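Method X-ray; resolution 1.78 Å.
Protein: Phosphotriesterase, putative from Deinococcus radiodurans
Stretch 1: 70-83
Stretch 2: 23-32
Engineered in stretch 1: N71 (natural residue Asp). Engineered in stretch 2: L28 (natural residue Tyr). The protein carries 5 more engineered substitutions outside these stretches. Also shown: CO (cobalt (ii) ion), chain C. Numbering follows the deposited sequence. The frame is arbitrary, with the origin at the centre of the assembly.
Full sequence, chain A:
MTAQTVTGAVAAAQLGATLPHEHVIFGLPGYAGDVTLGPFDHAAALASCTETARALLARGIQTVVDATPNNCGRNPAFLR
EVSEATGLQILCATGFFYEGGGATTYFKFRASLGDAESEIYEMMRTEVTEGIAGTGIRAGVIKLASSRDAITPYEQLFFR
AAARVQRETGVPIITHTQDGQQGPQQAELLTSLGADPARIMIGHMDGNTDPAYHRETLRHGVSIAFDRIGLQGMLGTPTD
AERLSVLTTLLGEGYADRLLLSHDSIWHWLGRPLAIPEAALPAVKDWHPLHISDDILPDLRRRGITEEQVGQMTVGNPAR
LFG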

# COMPACT_ATOMS: atom_id res chain seq x y z
N ASN A 70 -10.34 3.83 3.28
CA ASN A 70 -11.28 4.75 3.89
C ASN A 70 -11.91 4.17 5.16
O ASN A 70 -12.22 4.94 6.06
CB ASN A 70 -12.42 5.15 2.94
CG ASN A 70 -11.92 5.91 1.70
OD1 ASN A 70 -10.72 5.95 1.40
ND2 ASN A 70 -12.86 6.51 0.97
N ASN A 71 -12.10 2.86 5.22
CA ASN A 71 -12.80 2.25 6.35
C ASN A 71 -11.86 1.60 7.37
O ASN A 71 -12.31 0.83 8.22
CB ASN A 71 -13.86 1.24 5.85
CG ASN A 71 -13.27 0.14 4.93
OD1 ASN A 71 -12.23 0.33 4.29
ND2 ASN A 71 -13.96 -0.98 4.83
N CYS A 72 -10.56 1.89 7.28
CA CYS A 72 -9.60 1.32 8.20
C CYS A 72 -8.85 2.41 8.93
O CYS A 72 -7.66 2.26 9.22
CB CYS A 72 -8.59 0.43 7.48
SG CYS A 72 -9.36 -0.99 6.63
N GLY A 73 -9.53 3.51 9.21
CA GLY A 73 -8.92 4.50 10.08
C GLY A 73 -8.15 5.60 9.41
O GLY A 73 -7.47 6.37 10.09
N ARG A 74 -8.24 5.68 8.09
CA ARG A 74 -7.55 6.72 7.31
C ARG A 74 -7.85 8.10 7.84
O ARG A 74 -9.02 8.45 8.11
CB ARG A 74 -8.03 6.68 5.84
CG ARG A 74 -7.45 7.80 4.96
CD ARG A 74 -8.12 7.86 3.58
NE ARG A 74 -9.49 8.32 3.68
CZ ARG A 74 -10.23 8.74 2.65
NH1 ARG A 74 -9.71 8.80 1.41
NH2 ARG A 74 -11.49 9.09 2.87
N ASN A 75 -6.79 8.89 7.97
CA ASN A 75 -6.87 10.20 8.61
C ASN A 75 -5.93 11.18 7.96
O ASN A 75 -4.82 11.41 8.44
CB ASN A 75 -6.54 10.10 10.09
CG ASN A 75 -6.89 11.38 10.85
OD1 ASN A 75 -6.89 12.46 10.29
ND2 ASN A 75 -7.21 11.23 12.13
N PRO A 76 -6.36 11.76 6.85
CA PRO A 76 -5.47 12.64 6.09
C PRO A 76 -4.91 13.84 6.87
O PRO A 76 -3.75 14.20 6.64
CB PRO A 76 -6.37 13.14 4.95
CG PRO A 76 -7.44 12.11 4.83
CD PRO A 76 -7.67 11.60 6.21
N ALA A 77 -5.72 14.46 7.72
CA ALA A 77 -5.25 15.60 8.50
C ALA A 77 -4.14 15.20 9.49
O ALA A 77 -3.23 15.97 9.70
CB ALA A 77 -6.41 16.24 9.24
N PHE A 78 -4.23 14.01 10.08
CA PHE A 78 -3.14 13.50 10.92
C PHE A 78 -1.89 13.23 10.06
O PHE A 78 -0.79 13.66 10.40
CB PHE A 78 -3.58 12.26 11.72
CG PHE A 78 -2.50 11.73 12.65
CD1 PHE A 78 -2.29 12.31 13.89
CD2 PHE A 78 -1.68 10.69 12.26
CE1 PHE A 78 -1.27 11.86 14.71
CE2 PHE A 78 -0.66 10.24 13.08
CZ PHE A 78 -0.46 10.82 14.30
N LEU A 79 -2.05 12.56 8.92
CA LEU A 79 -0.90 12.37 8.04
C LEU A 79 -0.23 13.70 7.66
O LEU A 79 0.99 13.78 7.57
CB LEU A 79 -1.32 11.66 6.75
CG LEU A 79 -1.95 10.27 6.90
CD1 LEU A 79 -2.23 9.75 5.50
CD2 LEU A 79 -1.05 9.30 7.65
N ARG A 80 -1.02 14.74 7.42
CA ARG A 80 -0.45 16.07 7.13
C ARG A 80 0.32 16.63 8.32
O ARG A 80 1.39 17.22 8.14
CB ARG A 80 -1.54 17.06 6.70
CG ARG A 80 -1.01 18.45 6.35
CD ARG A 80 -2.02 19.24 5.53
NE ARG A 80 -3.21 19.56 6.31
CZ ARG A 80 -4.25 20.24 5.84
NH1 ARG A 80 -4.28 20.66 4.59
NH2 ARG A 80 -5.29 20.48 6.64
N GLU A 81 -0.18 16.43 9.53
CA GLU A 81 0.56 16.86 10.71
C GLU A 81 1.92 16.20 10.79
O GLU A 81 2.91 16.85 11.13
CB GLU A 81 -0.17 16.51 12.00
CG GLU A 81 -1.41 17.29 12.28
CD GLU A 81 -2.00 16.90 13.62
OE1 GLU A 81 -1.29 16.99 14.65
OE2 GLU A 81 -3.18 16.51 13.64
N VAL A 82 1.96 14.89 10.53
CA VAL A 82 3.20 14.13 10.61
C VAL A 82 4.18 14.63 9.54
O VAL A 82 5.36 14.81 9.81
CB VAL A 82 2.94 12.62 10.43
CG1 VAL A 82 4.25 11.85 10.39
CG2 VAL A 82 2.04 12.10 11.56
N SER A 83 3.67 14.84 8.32
CA SER A 83 4.49 15.34 7.21
C SER A 83 5.05 16.74 7.47
O SER A 83 6.24 16.98 7.24
CB SER A 83 3.67 15.38 5.91
OG SER A 83 4.48 15.80 4.81
CO CO C . -1.67 -2.50 3.87
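Stretch 2 23-32: HVIFGLPGYA

Stretch 2 lies along stretch 1 as an irregular, mostly extended chain, in the opposite direction: V24 lies by the helix that begins at P76, while G27 and P29 lie by the loop before it. The CA atoms of L79 and V24 are 7.3 Å apart, and those of C72 and G27 close to 5.0 Å. The chain turns a corner at V24 and I25. Both side chains point toward stretch 1.

V24 fills a hollow lined by F78, L79 and V82. Its CB is 3.5 Å from L79 CD2. Its CG1 lies at the edge of the F78 ring, 4.1 Å from F78 CE2, and 4.4 Å from V82 CG2. I25 is the next bump, and it spans the start of the helix. I25 CG2 is 3.8 Å from F78 CE2. I25 CD1 reaches the loop, 3.7 Å from N75 CB and 3.6 Å from G73 O. N75 caps the helix, with its OD1 accepting from F78 N at 3.1 Å.

One direct hydrogen bond joins the stretches: G27 N donates to C72 O at 3.1 Å, nearly straight. The F26 CB points away, but its ring comes back against C72. C72 CB is 3.8 Å from F26 CE2, and C72 O lies over one face of the ring. C72 SG also packs on P29 CD, at 4.0 Å. P29 CG is 3.7 Å from the backbone O of N71, an engineered residue.

A type II turn from L28 to Y31 brings the chain round. Engineered L28 points away from the contact. Y31 leans in over the gap left by G73, with Y31 OH 3.3 Å from G73 CA. A side chain at G73 would crowd G27 N. A water accepts from G73 N at 2.7 Å and makes a weak bond with Y31 OH at 3.4 Å.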

# COMPACT_ATOMS: atom_id res chain seq x y z
N HIS A 23 1.40 1.94 6.66
CA HIS A 23 0.23 2.44 7.37
C HIS A 23 0.73 3.29 8.56
O HIS A 23 1.16 2.74 9.55
CB HIS A 23 -0.66 1.24 7.81
CG HIS A 23 -1.24 0.48 6.64
ND1 HIS A 23 -2.26 1.00 5.88
CD2 HIS A 23 -0.92 -0.71 6.06
CE1 HIS A 23 -2.57 0.16 4.91
NE2 HIS A 23 -1.74 -0.87 4.95
N VAL A 24 0.67 4.62 8.44
CA VAL A 24 1.08 5.49 9.58
C VAL A 24 0.19 5.19 10.80
O VAL A 24 0.69 4.92 11.89
CB VAL A 24 1.05 7.00 9.20
CG1 VAL A 24 1.44 7.88 10.40
CG2 VAL A 24 1.98 7.29 8.00
N ILE A 25 -1.12 5.25 10.62
CA ILE A 25 -2.05 4.67 11.60
C ILE A 25 -2.98 3.67 10.92
O ILE A 25 -3.18 3.69 9.71
CB ILE A 25 -2.88 5.73 12.33
CG1 ILE A 25 -3.83 6.43 11.35
CG2 ILE A 25 -1.98 6.72 13.02
CD1 ILE A 25 -4.61 7.60 11.99
N PHE A 26 -3.50 2.73 11.69
CA PHE A 26 -4.36 1.71 11.14
C PHE A 26 -5.28 1.12 12.18
O PHE A 26 -4.82 0.80 13.30
CB PHE A 26 -3.50 0.59 10.56
CG PHE A 26 -4.28 -0.39 9.73
CD1 PHE A 26 -4.87 -1.49 10.32
CD2 PHE A 26 -4.39 -0.24 8.36
CE1 PHE A 26 -5.60 -2.40 9.56
CE2 PHE A 26 -5.11 -1.15 7.59
CZ PHE A 26 -5.71 -2.22 8.19
N GLY A 27 -6.55 0.97 11.81
CA GLY A 27 -7.54 0.27 12.63
C GLY A 27 -8.33 -0.70 11.80
O GLY A 27 -8.81 -0.33 10.75
N LEU A 28 -8.44 -1.94 12.26
CA LEU A 28 -9.33 -2.91 11.64
C LEU A 28 -10.77 -2.47 11.83
O LEU A 28 -11.13 -2.00 12.91
CB LEU A 28 -9.13 -4.28 12.25
CG LEU A 28 -7.75 -4.89 11.93
CD1 LEU A 28 -7.45 -6.03 12.92
CD2 LEU A 28 -7.66 -5.35 10.45
N PRO A 29 -11.60 -2.65 10.80
CA PRO A 29 -12.98 -2.21 10.89
C PRO A 29 -13.62 -2.71 12.16
O PRO A 29 -13.59 -3.90 12.42
CB PRO A 29 -13.61 -2.86 9.66
CG PRO A 29 -12.50 -2.79 8.65
CD PRO A 29 -11.26 -3.13 9.45
N GLY A 30 -14.18 -1.78 12.94
CA GLY A 30 -14.76 -2.11 14.24
C GLY A 30 -14.05 -1.39 15.37
O GLY A 30 -14.61 -1.21 16.45
N TYR A 31 -12.81 -0.98 15.12
CA TYR A 31 -12.00 -0.33 16.15
C TYR A 31 -12.75 0.88 16.73
O TYR A 31 -12.62 1.19 17.92
CB TYR A 31 -10.63 0.13 15.59
CG TYR A 31 -10.73 1.37 14.74
CD1 TYR A 31 -10.98 1.28 13.37
CD2 TYR A 31 -10.64 2.63 15.31
CE1 TYR A 31 -11.15 2.43 12.59
CE2 TYR A 31 -10.77 3.79 14.53
CZ TYR A 31 -11.03 3.68 13.19
OH TYR A 31 -11.19 4.82 12.44
N ALA A 32 -13.50 1.59 15.89
CA ALA A 32 -14.19 2.79 16.34
C ALA A 32 -15.28 2.45 17.36
O ALA A 32 -15.65 3.27 18.20
CB ALA A 32 -14.81 3.58 15.14
O HOH W 1 -12.12 4.29 9.20